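Local coordinates for phosphoribosylglycinamide synthetase (Anaerococcus prevotii, PDB 4DIM), which probably acts as an ATP-dependent ligase of the ATP-grasp family, binding ATP and, most likely, a divalent metal ion such as manganese, at residues L325-I330 with K390-I395; I354-E359 with D372-I377; G336-I341 with D362-F367. All coordinates share one frame; numbering follows the deposited sequence.

Contact 1 (L325-I330 with K390-I395); sequences LARMII and KLDVII
The guanidinium of Arg327 presents an edge to Asp392 and one face to a leucine methyl of its own strand. At that edge, near the plane, Asp392 OD1 lies 4.1 Å from Arg327 NH1. The separation is too long for a salt bridge, so the opposite charges can attract each other but do not form a bonded pair; the guanidinium and carboxylate planes are 30° apart. Over the centre of one face, 4.0 Å above the plane, sits Leu325 CD2, while CG of Leu391 approaches NH1 obliquely. The stronger polar partner of Arg327 lies elsewhere: its NE is salt-bridged to Glu216, which leaves the approach to Asp392 secondary.

This is helix-on-sheet packing in the C-terminal part of the chain. Strand 323-329 belongs to a large antiparallel sheet, and helix 384-395 lies against one side of it. Over the short segments the two axes come within 10.6 Å and cross at -29°, both running the same way. At that spacing the contact is made by side chains alone, and no hydrogen bond links the segments. Leu325 and Leu391 supply one apolar meeting. Leu325 CG is anti to the backbone N (chi1 174°), and from there the CD2 branch, set by chi2, lies 3.8 Å from Leu391 CG and 3.9 Å from Leu391 CB, the two side chains passing at a slant. One helical turn further on, Ile395 CD1 comes to 4.0 Å from Ile329 CG1, and here the side chains slide past each other in opposite directions. Ile377 of the neighbouring strand 375-381 touches both Leu391 and Ile395, and Phe356 adjoins Ile329, extending the apolar layer between helix and sheet beyond these two pairs.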
ATOM      1  N   LEU A 325      -1.469   7.046 -14.950  1.00 72.60           N
ATOM      2  CA  LEU A 325      -0.495   7.862 -14.205  1.00 72.11           C
ATOM      3  C   LEU A 325      -1.250   8.616 -13.133  1.00 77.56           C
ATOM      4  O   LEU A 325      -2.224   9.297 -13.437  1.00 79.52           O
ATOM      5  CB  LEU A 325       0.264   8.842 -15.142  1.00 74.44           C
ATOM      6  CG  LEU A 325       1.224   9.880 -14.494  1.00 80.14           C
ATOM      7  CD1 LEU A 325       2.330   9.212 -13.715  1.00 78.74           C
ATOM      8  CD2 LEU A 325       1.827  10.777 -15.507  1.00 85.33           C
ATOM      9  N   ALA A 326      -0.809   8.500 -11.899  1.00 74.84           N
ATOM     10  CA  ALA A 326      -1.409   9.178 -10.745  1.00 75.51           C
ATOM     11  C   ALA A 326      -0.341   9.918 -10.042  1.00 81.82           C
ATOM     12  O   ALA A 326       0.693   9.323  -9.748  1.00 81.75           O
ATOM     13  CB  ALA A 326      -2.060   8.186  -9.794  1.00 74.21           C
ATOM     14  N   ARG A 327      -0.538  11.208  -9.822  1.00 81.12           N
ATOM     15  CA  ARG A 327       0.436  12.017  -9.123  1.00 83.29           C
ATOM     16  C   ARG A 327      -0.191  12.916  -8.090  1.00 90.38           C
ATOM     17  O   ARG A 327      -1.195  13.583  -8.368  1.00 89.12           O
ATOM     18  CB  ARG A 327       1.170  12.884 -10.146  1.00 88.00           C
ATOM     19  CG  ARG A 327       2.277  12.140 -10.819  1.00 93.10           C
ATOM     20  CD  ARG A 327       3.136  13.105 -11.570  1.00 94.44           C
ATOM     21  NE  ARG A 327       4.095  12.369 -12.383  1.00 81.49           N
ATOM     22  CZ  ARG A 327       4.658  12.803 -13.495  1.00 95.90           C
ATOM     23  NH1 ARG A 327       4.378  14.018 -13.965  1.00 95.71           N
ATOM     24  NH2 ARG A 327       5.500  12.025 -14.161  1.00 95.10           N
HETATM   25  N   MSE A 328       0.480  13.025  -6.929  1.00 82.76           N
HETATM   26  CA  MSE A 328       0.091  13.982  -5.902  1.00 84.40           C
HETATM   27  C   MSE A 328       0.543  15.368  -6.344  1.00 88.20           C
HETATM   28  O   MSE A 328       1.645  15.504  -6.883  1.00 86.78           O
HETATM   29  CB  MSE A 328       0.711  13.654  -4.537  1.00 88.79           C
HETATM   30  CG  MSE A 328       0.419  12.226  -4.016  1.00 99.31           C
HETATM   31 SE   MSE A 328      -1.505  11.563  -4.026  0.73109.94          SE
HETATM   32  CE  MSE A 328      -1.441  10.265  -5.542  1.00103.20           C
ATOM     33  N   ILE A 329      -0.317  16.388  -6.140  1.00 86.96           N
ATOM     34  CA  ILE A 329       0.009  17.803  -6.345  1.00 87.13           C
ATOM     35  C   ILE A 329       0.706  18.264  -5.069  1.00 96.21           C
ATOM     36  O   ILE A 329       0.147  18.110  -3.992  1.00 96.33           O
ATOM     37  CB  ILE A 329      -1.217  18.700  -6.665  1.00 89.26           C
ATOM     38  CG1 ILE A 329      -1.977  18.197  -7.919  1.00 87.94           C
ATOM     39  CG2 ILE A 329      -0.751  20.158  -6.870  1.00 90.19           C
ATOM     40  CD1 ILE A 329      -3.287  18.898  -8.121  1.00 93.64           C
ATOM     41  N   ILE A 330       1.914  18.810  -5.177  1.00 97.77           N
ATOM     42  CA  ILE A 330       2.671  19.251  -4.001  1.00101.36           C
ATOM     43  C   ILE A 330       3.253  20.638  -4.216  1.00108.32           C
ATOM     44  O   ILE A 330       3.343  21.105  -5.359  1.00106.39           O
ATOM     45  CB  ILE A 330       3.792  18.220  -3.669  1.00105.35           C
ATOM     46  CG1 ILE A 330       4.797  18.060  -4.833  1.00104.79           C
ATOM     47  CG2 ILE A 330       3.189  16.853  -3.292  1.00104.31           C
ATOM     48  CD1 ILE A 330       6.077  17.577  -4.427  1.00119.19           C
ATOM     49  N   LYS A 390       0.170  14.658 -21.046  1.00 89.82           N
ATOM     50  CA  LYS A 390      -1.163  15.093 -20.625  1.00 88.85           C
ATOM     51  C   LYS A 390      -1.098  15.664 -19.189  1.00 91.93           C
ATOM     52  O   LYS A 390      -1.672  16.713 -18.919  1.00 92.52           O
ATOM     53  CB  LYS A 390      -2.172  13.906 -20.718  1.00 89.87           C
ATOM     54  CG  LYS A 390      -3.625  14.260 -20.496  1.00 98.52           C
ATOM     55  CD  LYS A 390      -4.586  13.480 -21.418  1.00113.86           C
ATOM     56  CE  LYS A 390      -4.852  14.213 -22.723  1.00138.98           C
ATOM     57  NZ  LYS A 390      -5.582  13.380 -23.729  1.00150.13           N
ATOM     58  N   LEU A 391      -0.346  15.020 -18.304  1.00 87.47           N
ATOM     59  CA  LEU A 391      -0.214  15.460 -16.910  1.00 86.70           C
ATOM     60  C   LEU A 391       0.492  16.823 -16.808  1.00 91.69           C
ATOM     61  O   LEU A 391       0.070  17.662 -16.014  1.00 90.99           O
ATOM     62  CB  LEU A 391       0.562  14.392 -16.092  1.00 85.86           C
ATOM     63  CG  LEU A 391       0.157  14.129 -14.621  1.00 88.47           C
ATOM     64  CD1 LEU A 391       0.203  15.370 -13.777  1.00 91.44           C
ATOM     65  CD2 LEU A 391      -1.181  13.487 -14.543  1.00 88.16           C
ATOM     66  N   ASP A 392       1.542  17.050 -17.612  1.00 90.62           N
ATOM     67  CA  ASP A 392       2.275  18.331 -17.593  1.00 92.57           C
ATOM     68  C   ASP A 392       1.415  19.508 -17.993  1.00 96.00           C
ATOM     69  O   ASP A 392       1.655  20.608 -17.512  1.00 96.17           O
ATOM     70  CB  ASP A 392       3.473  18.293 -18.528  1.00 96.98           C
ATOM     71  CG  ASP A 392       4.608  17.407 -18.068  1.00112.07           C
ATOM     72  OD1 ASP A 392       4.501  16.823 -16.942  1.00110.86           O
ATOM     73  OD2 ASP A 392       5.592  17.263 -18.838  1.00119.75           O
ATOM     74  N   VAL A 393       0.444  19.285 -18.887  1.00 91.81           N
ATOM     75  CA  VAL A 393      -0.469  20.322 -19.343  1.00 92.65           C
ATOM     76  C   VAL A 393      -1.453  20.677 -18.214  1.00 95.43           C
ATOM     77  O   VAL A 393      -1.807  21.848 -18.079  1.00 94.93           O
ATOM     78  CB  VAL A 393      -1.217  19.882 -20.630  1.00 97.64           C
ATOM     79  CG1 VAL A 393      -2.321  20.876 -20.994  1.00 99.33           C
ATOM     80  CG2 VAL A 393      -0.250  19.709 -21.793  1.00 99.86           C
ATOM     81  N   ILE A 394      -1.902  19.666 -17.429  1.00 92.41           N
ATOM     82  CA  ILE A 394      -2.872  19.812 -16.327  1.00 91.98           C
ATOM     83  C   ILE A 394      -2.268  20.717 -15.241  1.00 94.01           C
ATOM     84  O   ILE A 394      -2.768  21.815 -15.025  1.00 94.96           O
ATOM     85  CB  ILE A 394      -3.315  18.404 -15.777  1.00 94.16           C
ATOM     86  CG1 ILE A 394      -4.129  17.639 -16.853  1.00 96.49           C
ATOM     87  CG2 ILE A 394      -4.159  18.499 -14.473  1.00 93.87           C
ATOM     88  CD1 ILE A 394      -4.382  16.113 -16.520  1.00109.33           C
ATOM     89  N   ILE A 395      -1.167  20.281 -14.633  1.00 88.55           N
ATOM     90  CA  ILE A 395      -0.427  21.005 -13.582  1.00 88.85           C
ATOM     91  C   ILE A 395      -0.090  22.445 -13.953  1.00 89.01           C
ATOM     92  O   ILE A 395      -0.091  23.324 -13.079  1.00 88.40           O
ATOM     93  CB  ILE A 395       0.894  20.237 -13.286  1.00 92.97           C
ATOM     94  CG1 ILE A 395       0.619  18.980 -12.487  1.00 91.58           C
ATOM     95  CG2 ILE A 395       1.944  21.107 -12.581  1.00 97.50           C
ATOM     96  CD1 ILE A 395       0.306  19.217 -10.981  1.00104.62           C
TER

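Contact 2 (I354-E359 with D372-I377); sequences ITFFKE and DCIGQI
Thr355 and Gln376 pair at the margin of a large antiparallel sheet, where one of its two outermost strands, 351-356, runs beside strand 375-381. The short strand segments run antiparallel, 4.8 Å apart, and the two residues form a hydrogen-bonded pair: Thr355 N to Gln376 O at 3.0 Å, and Gln376 N back to Thr355 O at 2.9 Å. Ile354 with Ile377 and Phe356 with Gly375 are the non-hydrogen-bonded pairs on either side. The side chains of Ile354, Ile377 and Phe356 share one face of the sheet, against which helix 384-395 brings Ile394 to both Ile354 and Ile377.

Thr355 and Gln376 project from the other face, side by side and pointing the same way. Gln376 CG stands between its own backbone N and carbonyl carbon (chi1 69°), which sets it 3.4 Å from Thr355 OG1. Both polar ends turn to one acceptor, since Thr355 OG1 and Gln376 NE2 are each hydrogen-bonded to Glu353 OE2.

Beyond the regular strand, Phe357 N still bonds to Ile374 O at 2.7 Å, and the ring of Phe357 folds back over the neighbouring segment 372-377. Gly375 CA makes a CH-pi contact, 3.6 Å from the ring centroid and 21° off its normal, displaced toward the rim. Arg17 adds a cation-pi contact to the same ring. In the ring plane two oxygens meet the edge: Cys373 O lies 3.5 Å from Phe357 CD2, and Gln376 OE1 lies 3.4 Å from Phe357 CZ, with the amide plane turned 76° to the ring.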
ATOM      1  N   ILE A 354      -9.230  14.938 -10.882  1.00 90.04           N
ATOM      2  CA  ILE A 354      -8.536  16.159 -10.469  1.00 90.20           C
ATOM      3  C   ILE A 354      -9.224  16.569  -9.209  1.00 97.77           C
ATOM      4  O   ILE A 354     -10.325  17.115  -9.279  1.00101.49           O
ATOM      5  CB  ILE A 354      -8.450  17.345 -11.479  1.00 92.96           C
ATOM      6  CG1 ILE A 354      -7.513  17.027 -12.656  1.00 91.24           C
ATOM      7  CG2 ILE A 354      -7.934  18.604 -10.742  1.00 93.91           C
ATOM      8  CD1 ILE A 354      -7.597  18.045 -13.824  1.00 96.23           C
ATOM      9  N   THR A 355      -8.637  16.263  -8.055  1.00 93.23           N
ATOM     10  CA  THR A 355      -9.256  16.662  -6.797  1.00 94.00           C
ATOM     11  C   THR A 355      -8.276  17.430  -5.965  1.00 92.65           C
ATOM     12  O   THR A 355      -7.088  17.102  -5.934  1.00 88.15           O
ATOM     13  CB  THR A 355      -9.796  15.441  -6.024  1.00105.94           C
ATOM     14  OG1 THR A 355      -8.735  14.529  -5.761  1.00105.26           O
ATOM     15  CG2 THR A 355     -10.946  14.748  -6.757  1.00106.10           C
ATOM     16  N   PHE A 356      -8.800  18.425  -5.251  1.00 91.95           N
ATOM     17  CA  PHE A 356      -8.032  19.233  -4.321  1.00 92.81           C
ATOM     18  C   PHE A 356      -8.460  18.886  -2.900  1.00100.68           C
ATOM     19  O   PHE A 356      -9.640  18.630  -2.635  1.00101.32           O
ATOM     20  CB  PHE A 356      -8.202  20.722  -4.621  1.00 95.15           C
ATOM     21  CG  PHE A 356      -7.743  21.045  -6.023  1.00 94.77           C
ATOM     22  CD1 PHE A 356      -6.397  20.953  -6.369  1.00 95.46           C
ATOM     23  CD2 PHE A 356      -8.665  21.283  -7.036  1.00 96.71           C
ATOM     24  CE1 PHE A 356      -5.991  21.139  -7.690  1.00 94.34           C
ATOM     25  CE2 PHE A 356      -8.256  21.445  -8.352  1.00 97.16           C
ATOM     26  CZ  PHE A 356      -6.921  21.400  -8.665  1.00 93.55           C
ATOM     27  N   PHE A 357      -7.462  18.806  -2.010  1.00 98.69           N
ATOM     28  CA  PHE A 357      -7.626  18.517  -0.588  1.00100.32           C
ATOM     29  C   PHE A 357      -7.664  19.792   0.268  1.00106.07           C
ATOM     30  O   PHE A 357      -8.232  19.741   1.350  1.00109.08           O
ATOM     31  CB  PHE A 357      -6.472  17.629  -0.089  1.00101.08           C
ATOM     32  CG  PHE A 357      -6.167  16.400  -0.919  1.00 98.49           C
ATOM     33  CD1 PHE A 357      -7.188  15.619  -1.439  1.00 98.32           C
ATOM     34  CD2 PHE A 357      -4.857  15.965  -1.084  1.00 97.98           C
ATOM     35  CE1 PHE A 357      -6.902  14.488  -2.174  1.00 95.98           C
ATOM     36  CE2 PHE A 357      -4.574  14.837  -1.816  1.00 96.59           C
ATOM     37  CZ  PHE A 357      -5.593  14.124  -2.386  1.00 94.01           C
ATOM     38  N   LYS A 358      -7.042  20.909  -0.174  1.00101.83           N
ATOM     39  CA  LYS A 358      -7.024  22.148   0.612  1.00106.08           C
ATOM     40  C   LYS A 358      -8.124  23.127   0.131  1.00111.00           C
ATOM     41  O   LYS A 358      -8.622  23.028  -0.995  1.00108.09           O
ATOM     42  CB  LYS A 358      -5.621  22.793   0.574  1.00109.57           C
ATOM     43  CG  LYS A 358      -4.477  21.833   0.971  1.00122.06           C
ATOM     44  CD  LYS A 358      -4.584  21.334   2.425  1.00138.22           C
ATOM     45  CE  LYS A 358      -3.482  20.393   2.866  1.00149.28           C
ATOM     46  NZ  LYS A 358      -2.158  21.063   2.993  1.00161.26           N
ATOM     47  N   GLU A 359      -8.548  24.015   1.035  1.00112.95           N
ATOM     48  CA  GLU A 359      -9.619  25.002   0.812  1.00115.76           C
ATOM     49  C   GLU A 359      -9.264  26.354   1.451  1.00124.07           C
ATOM     50  O   GLU A 359      -8.334  26.416   2.258  1.00124.49           O
ATOM     51  CB  GLU A 359     -10.959  24.477   1.376  1.00119.92           C
ATOM     52  CG  GLU A 359     -10.968  24.154   2.870  1.00139.12           C
ATOM     53  CD  GLU A 359     -12.216  23.441   3.380  1.00162.43           C
ATOM     54  OE1 GLU A 359     -12.548  22.362   2.836  1.00138.85           O
ATOM     55  OE2 GLU A 359     -12.825  23.933   4.362  1.00158.28           O
ATOM     56  N   ASP A 372       0.888  16.866   3.522  1.00121.81           N
ATOM     57  CA  ASP A 372       1.110  18.173   2.905  1.00121.15           C
ATOM     58  C   ASP A 372       0.677  18.194   1.400  1.00122.71           C
ATOM     59  O   ASP A 372       0.934  19.197   0.727  1.00121.56           O
ATOM     60  CB  ASP A 372       2.596  18.586   3.027  1.00124.76           C
ATOM     61  CG  ASP A 372       3.121  18.634   4.438  1.00137.18           C
ATOM     62  OD1 ASP A 372       2.447  19.238   5.301  1.00141.34           O
ATOM     63  OD2 ASP A 372       4.216  18.082   4.679  1.00141.53           O
ATOM     64  N   CYS A 373       0.026  17.111   0.871  1.00118.45           N
ATOM     65  CA  CYS A 373      -0.443  17.078  -0.522  1.00115.03           C
ATOM     66  C   CYS A 373      -1.586  18.072  -0.673  1.00116.58           C
ATOM     67  O   CYS A 373      -2.468  18.130   0.198  1.00117.72           O
ATOM     68  CB  CYS A 373      -0.894  15.674  -0.937  1.00114.69           C
ATOM     69  SG  CYS A 373       0.437  14.439  -1.077  1.00119.07           S
ATOM     70  N   ILE A 374      -1.565  18.849  -1.773  1.00109.25           N
ATOM     71  CA  ILE A 374      -2.609  19.827  -2.124  1.00107.47           C
ATOM     72  C   ILE A 374      -3.771  19.112  -2.838  1.00105.21           C
ATOM     73  O   ILE A 374      -4.927  19.522  -2.721  1.00105.14           O
ATOM     74  CB  ILE A 374      -2.017  20.973  -2.980  1.00110.16           C
ATOM     75  CG1 ILE A 374      -1.058  21.831  -2.116  1.00113.91           C
ATOM     76  CG2 ILE A 374      -3.111  21.836  -3.645  1.00110.96           C
ATOM     77  CD1 ILE A 374       0.411  21.415  -2.194  1.00124.93           C
ATOM     78  N   GLY A 375      -3.461  18.052  -3.557  1.00 97.36           N
ATOM     79  CA  GLY A 375      -4.471  17.295  -4.278  1.00 94.01           C
ATOM     80  C   GLY A 375      -3.860  16.138  -5.016  1.00 91.78           C
ATOM     81  O   GLY A 375      -2.742  15.714  -4.704  1.00 88.11           O
ATOM     82  N   GLN A 376      -4.585  15.650  -6.021  1.00 88.28           N
ATOM     83  CA  GLN A 376      -4.117  14.557  -6.859  1.00 86.44           C
ATOM     84  C   GLN A 376      -4.778  14.582  -8.210  1.00 88.78           C
ATOM     85  O   GLN A 376      -5.920  15.036  -8.346  1.00 89.77           O
ATOM     86  CB  GLN A 376      -4.354  13.196  -6.204  1.00 88.43           C
ATOM     87  CG  GLN A 376      -5.826  12.801  -6.100  1.00 87.41           C
ATOM     88  CD  GLN A 376      -6.028  11.637  -5.187  1.00 91.43           C
ATOM     89  OE1 GLN A 376      -5.205  11.311  -4.341  1.00 87.79           O
ATOM     90  NE2 GLN A 376      -7.163  11.039  -5.272  1.00 87.25           N
ATOM     91  N   ILE A 377      -4.042  14.063  -9.195  1.00 83.67           N
ATOM     92  CA  ILE A 377      -4.412  13.983 -10.597  1.00 82.92           C
ATOM     93  C   ILE A 377      -4.282  12.551 -11.058  1.00 84.31           C
ATOM     94  O   ILE A 377      -3.245  11.934 -10.835  1.00 80.54           O
ATOM     95  CB  ILE A 377      -3.489  14.887 -11.471  1.00 86.73           C
ATOM     96  CG1 ILE A 377      -3.560  16.382 -11.039  1.00 88.39           C
ATOM     97  CG2 ILE A 377      -3.820  14.724 -12.972  1.00 87.47           C
ATOM     98  CD1 ILE A 377      -2.421  17.187 -11.541  1.00 92.11           C
TER

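Contact 3 (G336-I341 with D362-F367); sequences GILKEI and DEIKKF
Leu338 and Ile364 meet by their aliphatic chains, and the torsions of Ile364 show how. In Ile364, CG1 lies beside the backbone N (chi1 -52°) and the chain bends again at chi2 (-50°) instead of extending, an arrangement that leaves CD1 3.9 Å from Leu338 CB. In Leu338 it is CB that does the touching, lying against Ile364 on one side and close to Asp362 O as well, at 3.4 Å.

Strand 398-402 flanks strand 336-343 on its other side, bringing Ile400 to Leu338 and Leu402 to Ile364, so both side chains belong to the apolar packing of a small three-stranded antiparallel sheet in which 336-343 is central and the short strand 363-364 forms one edge. Gly336 and Ile364 are a hydrogen-bonded pair: Gly336 N to Ile364 O spans 3.0 Å, and Ile364 N to Gly336 O spans 2.7 Å. A further bond, Leu338 N to Asp362 O at 2.8 Å, is nearly straight, with 177° at the hydrogen. Further along the central strand, Lys339 and Glu340 both face Ile401, a classic beta bulge.

Ile337 and Glu363, the non-hydrogen-bonded pair between those links, share the more exposed face. Each sends a branch anti to its backbone N, CG2 in Ile337 and CG in Glu363, and each branch nears a carbonyl across the strands. Glu363 CG is 3.7 Å from Gly336 O, and Ile337 CG2 is 3.9 Å from Asp362 O.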
ATOM      1  N   GLY A 336       2.100  29.168   2.959  1.00128.50           N
ATOM      2  CA  GLY A 336       1.139  30.225   3.199  1.00128.31           C
ATOM      3  C   GLY A 336      -0.253  29.729   3.462  1.00130.96           C
ATOM      4  O   GLY A 336      -0.479  28.526   3.586  1.00128.37           O
ATOM      5  N   ILE A 337      -1.188  30.679   3.575  1.00129.64           N
ATOM      6  CA  ILE A 337      -2.594  30.395   3.837  1.00128.95           C
ATOM      7  C   ILE A 337      -3.302  30.534   2.491  1.00129.91           C
ATOM      8  O   ILE A 337      -3.160  31.557   1.819  1.00128.68           O
ATOM      9  CB  ILE A 337      -3.188  31.307   4.963  1.00134.53           C
ATOM     10  CG1 ILE A 337      -2.277  31.346   6.232  1.00138.77           C
ATOM     11  CG2 ILE A 337      -4.588  30.833   5.347  1.00133.29           C
ATOM     12  CD1 ILE A 337      -1.716  32.783   6.596  1.00148.58           C
ATOM     13  N   LEU A 338      -4.046  29.488   2.098  1.00124.30           N
ATOM     14  CA  LEU A 338      -4.716  29.420   0.801  1.00120.64           C
ATOM     15  C   LEU A 338      -5.906  30.359   0.671  1.00124.38           C
ATOM     16  O   LEU A 338      -6.675  30.507   1.614  1.00124.52           O
ATOM     17  CB  LEU A 338      -5.198  27.974   0.563  1.00118.57           C
ATOM     18  CG  LEU A 338      -5.804  27.648  -0.813  1.00120.15           C
ATOM     19  CD1 LEU A 338      -4.764  27.723  -1.891  1.00118.04           C
ATOM     20  CD2 LEU A 338      -6.409  26.267  -0.824  1.00122.20           C
ATOM     21  N   LYS A 339      -6.059  30.953  -0.538  1.00121.38           N
ATOM     22  CA  LYS A 339      -7.188  31.794  -0.944  1.00122.63           C
ATOM     23  C   LYS A 339      -8.066  30.937  -1.851  1.00125.31           C
ATOM     24  O   LYS A 339      -9.227  30.677  -1.533  1.00125.10           O
ATOM     25  CB  LYS A 339      -6.692  33.072  -1.660  1.00125.99           C
ATOM     26  CG  LYS A 339      -7.796  33.973  -2.234  1.00138.53           C
ATOM     27  CD  LYS A 339      -7.205  35.223  -2.910  1.00149.41           C
ATOM     28  CE  LYS A 339      -7.658  35.423  -4.344  1.00156.29           C
ATOM     29  NZ  LYS A 339      -6.925  36.542  -5.015  1.00157.56           N
ATOM     30  N   GLU A 340      -7.484  30.453  -2.961  1.00121.39           N
ATOM     31  CA  GLU A 340      -8.184  29.586  -3.920  1.00120.28           C
ATOM     32  C   GLU A 340      -7.220  28.874  -4.878  1.00119.70           C
ATOM     33  O   GLU A 340      -6.140  29.392  -5.166  1.00118.86           O
ATOM     34  CB  GLU A 340      -9.212  30.389  -4.758  1.00123.04           C
ATOM     35  CG  GLU A 340      -8.616  31.510  -5.606  1.00135.06           C
ATOM     36  CD  GLU A 340      -9.627  32.272  -6.440  1.00160.87           C
ATOM     37  OE1 GLU A 340     -10.607  31.645  -6.911  1.00156.73           O
ATOM     38  OE2 GLU A 340      -9.397  33.478  -6.689  1.00154.90           O
ATOM     39  N   ILE A 341      -7.666  27.723  -5.426  1.00113.28           N
ATOM     40  CA  ILE A 341      -6.925  26.943  -6.414  1.00109.21           C
ATOM     41  C   ILE A 341      -7.624  27.113  -7.754  1.00113.97           C
ATOM     42  O   ILE A 341      -8.774  26.693  -7.893  1.00114.88           O
ATOM     43  CB  ILE A 341      -6.797  25.466  -6.026  1.00109.32           C
ATOM     44  CG1 ILE A 341      -6.155  25.345  -4.634  1.00109.89           C
ATOM     45  CG2 ILE A 341      -5.966  24.740  -7.076  1.00107.45           C
ATOM     46  CD1 ILE A 341      -6.306  24.019  -3.924  1.00115.51           C
ATOM     47  N   ASP A 362      -6.882  27.262   4.506  1.00132.55           N
ATOM     48  CA  ASP A 362      -6.055  26.108   4.879  1.00131.19           C
ATOM     49  C   ASP A 362      -4.609  26.467   4.628  1.00134.36           C
ATOM     50  O   ASP A 362      -4.307  27.291   3.758  1.00130.76           O
ATOM     51  CB  ASP A 362      -6.420  24.814   4.141  1.00128.29           C
ATOM     52  CG  ASP A 362      -7.650  24.112   4.681  1.00139.89           C
ATOM     53  OD1 ASP A 362      -7.773  22.885   4.464  1.00136.95           O
ATOM     54  OD2 ASP A 362      -8.480  24.784   5.346  1.00152.55           O
ATOM     55  N   GLU A 363      -3.715  25.842   5.398  1.00134.19           N
ATOM     56  CA  GLU A 363      -2.293  26.102   5.295  1.00134.45           C
ATOM     57  C   GLU A 363      -1.667  25.233   4.236  1.00131.39           C
ATOM     58  O   GLU A 363      -1.919  24.031   4.180  1.00127.45           O
ATOM     59  CB  GLU A 363      -1.585  25.866   6.632  1.00141.05           C
ATOM     60  CG  GLU A 363      -0.175  26.434   6.658  1.00156.63           C
ATOM     61  CD  GLU A 363       0.541  26.233   7.976  1.00192.50           C
ATOM     62  OE1 GLU A 363       0.579  25.079   8.463  1.00181.33           O
ATOM     63  OE2 GLU A 363       1.077  27.228   8.516  1.00201.60           O
ATOM     64  N   ILE A 364      -0.822  25.866   3.418  1.00127.06           N
ATOM     65  CA  ILE A 364      -0.017  25.249   2.377  1.00122.52           C
ATOM     66  C   ILE A 364       1.374  25.149   2.981  1.00129.21           C
ATOM     67  O   ILE A 364       2.005  26.186   3.216  1.00130.95           O
ATOM     68  CB  ILE A 364      -0.052  26.093   1.064  1.00122.73           C
ATOM     69  CG1 ILE A 364      -1.508  26.404   0.619  1.00121.34           C
ATOM     70  CG2 ILE A 364       0.754  25.396  -0.053  1.00119.17           C
ATOM     71  CD1 ILE A 364      -2.460  25.134   0.558  1.00124.84           C
ATOM     72  N   LYS A 365       1.816  23.922   3.312  1.00125.23           N
ATOM     73  CA  LYS A 365       3.119  23.695   3.927  1.00127.94           C
ATOM     74  C   LYS A 365       4.101  23.144   2.904  1.00128.34           C
ATOM     75  O   LYS A 365       3.824  22.098   2.325  1.00122.78           O
ATOM     76  CB  LYS A 365       3.001  22.706   5.107  1.00132.55           C
ATOM     77  CG  LYS A 365       2.592  23.333   6.431  1.00145.23           C
ATOM     78  CD  LYS A 365       2.308  22.274   7.508  1.00161.19           C
ATOM     79  CE  LYS A 365       3.532  21.534   8.032  1.00173.37           C
ATOM     80  NZ  LYS A 365       3.332  20.051   8.077  1.00174.62           N
ATOM     81  N   LYS A 366       5.271  23.817   2.728  1.00128.32           N
ATOM     82  CA  LYS A 366       6.368  23.352   1.867  1.00126.82           C
ATOM     83  C   LYS A 366       6.549  21.853   2.129  1.00129.95           C
ATOM     84  O   LYS A 366       6.867  21.451   3.250  1.00133.57           O
ATOM     85  CB  LYS A 366       7.657  24.143   2.163  1.00133.80           C
ATOM     86  CG  LYS A 366       8.833  23.819   1.243  1.00146.29           C
ATOM     87  CD  LYS A 366      10.099  23.472   2.041  1.00160.86           C
ATOM     88  CE  LYS A 366      11.317  23.231   1.177  1.00171.68           C
ATOM     89  NZ  LYS A 366      11.942  24.497   0.681  1.00183.82           N
ATOM     90  N   PHE A 367       6.231  21.044   1.118  1.00121.92           N
ATOM     91  CA  PHE A 367       6.167  19.587   1.172  1.00119.91           C
ATOM     92  C   PHE A 367       7.325  18.906   1.886  1.00127.92           C
ATOM     93  O   PHE A 367       8.490  19.064   1.516  1.00127.59           O
ATOM     94  CB  PHE A 367       6.052  18.993  -0.229  1.00116.85           C
ATOM     95  CG  PHE A 367       5.635  17.549  -0.237  1.00115.52           C
ATOM     96  CD1 PHE A 367       6.539  16.552  -0.557  1.00117.68           C
ATOM     97  CD2 PHE A 367       4.324  17.188   0.035  1.00115.39           C
ATOM     98  CE1 PHE A 367       6.142  15.217  -0.587  1.00116.71           C
ATOM     99  CE2 PHE A 367       3.928  15.854  -0.008  1.00115.91           C
ATOM    100  CZ  PHE A 367       4.844  14.876  -0.303  1.00113.68           C
TER

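Contacts 1 and 2 both reach the same antiparallel sheet, through its neighbouring strands 323-329 and 375-381, their centres about 11 Å apart. Ile329 N to Gly375 O and Ile329 O to Ile374 N, both 2.9 Å, are probable hydrogen bonds joining those strands. Contact 3 lies in the separate small sheet, with its centre about 11 Å from that of contact 2 and about 18 Å from that of contact 1. A salt bridge, Asp372 OD1 to Lys365 NZ at 3.0 Å, and a probable hydrogen bond from Lys358 NZ to Glu363 O tie it to contact 2; Ile330 packs on Phe367 to meet contact 1. Along the chain, contacts 2 and 3 both fall within the loop that contact 1 closes, and their segments alternate.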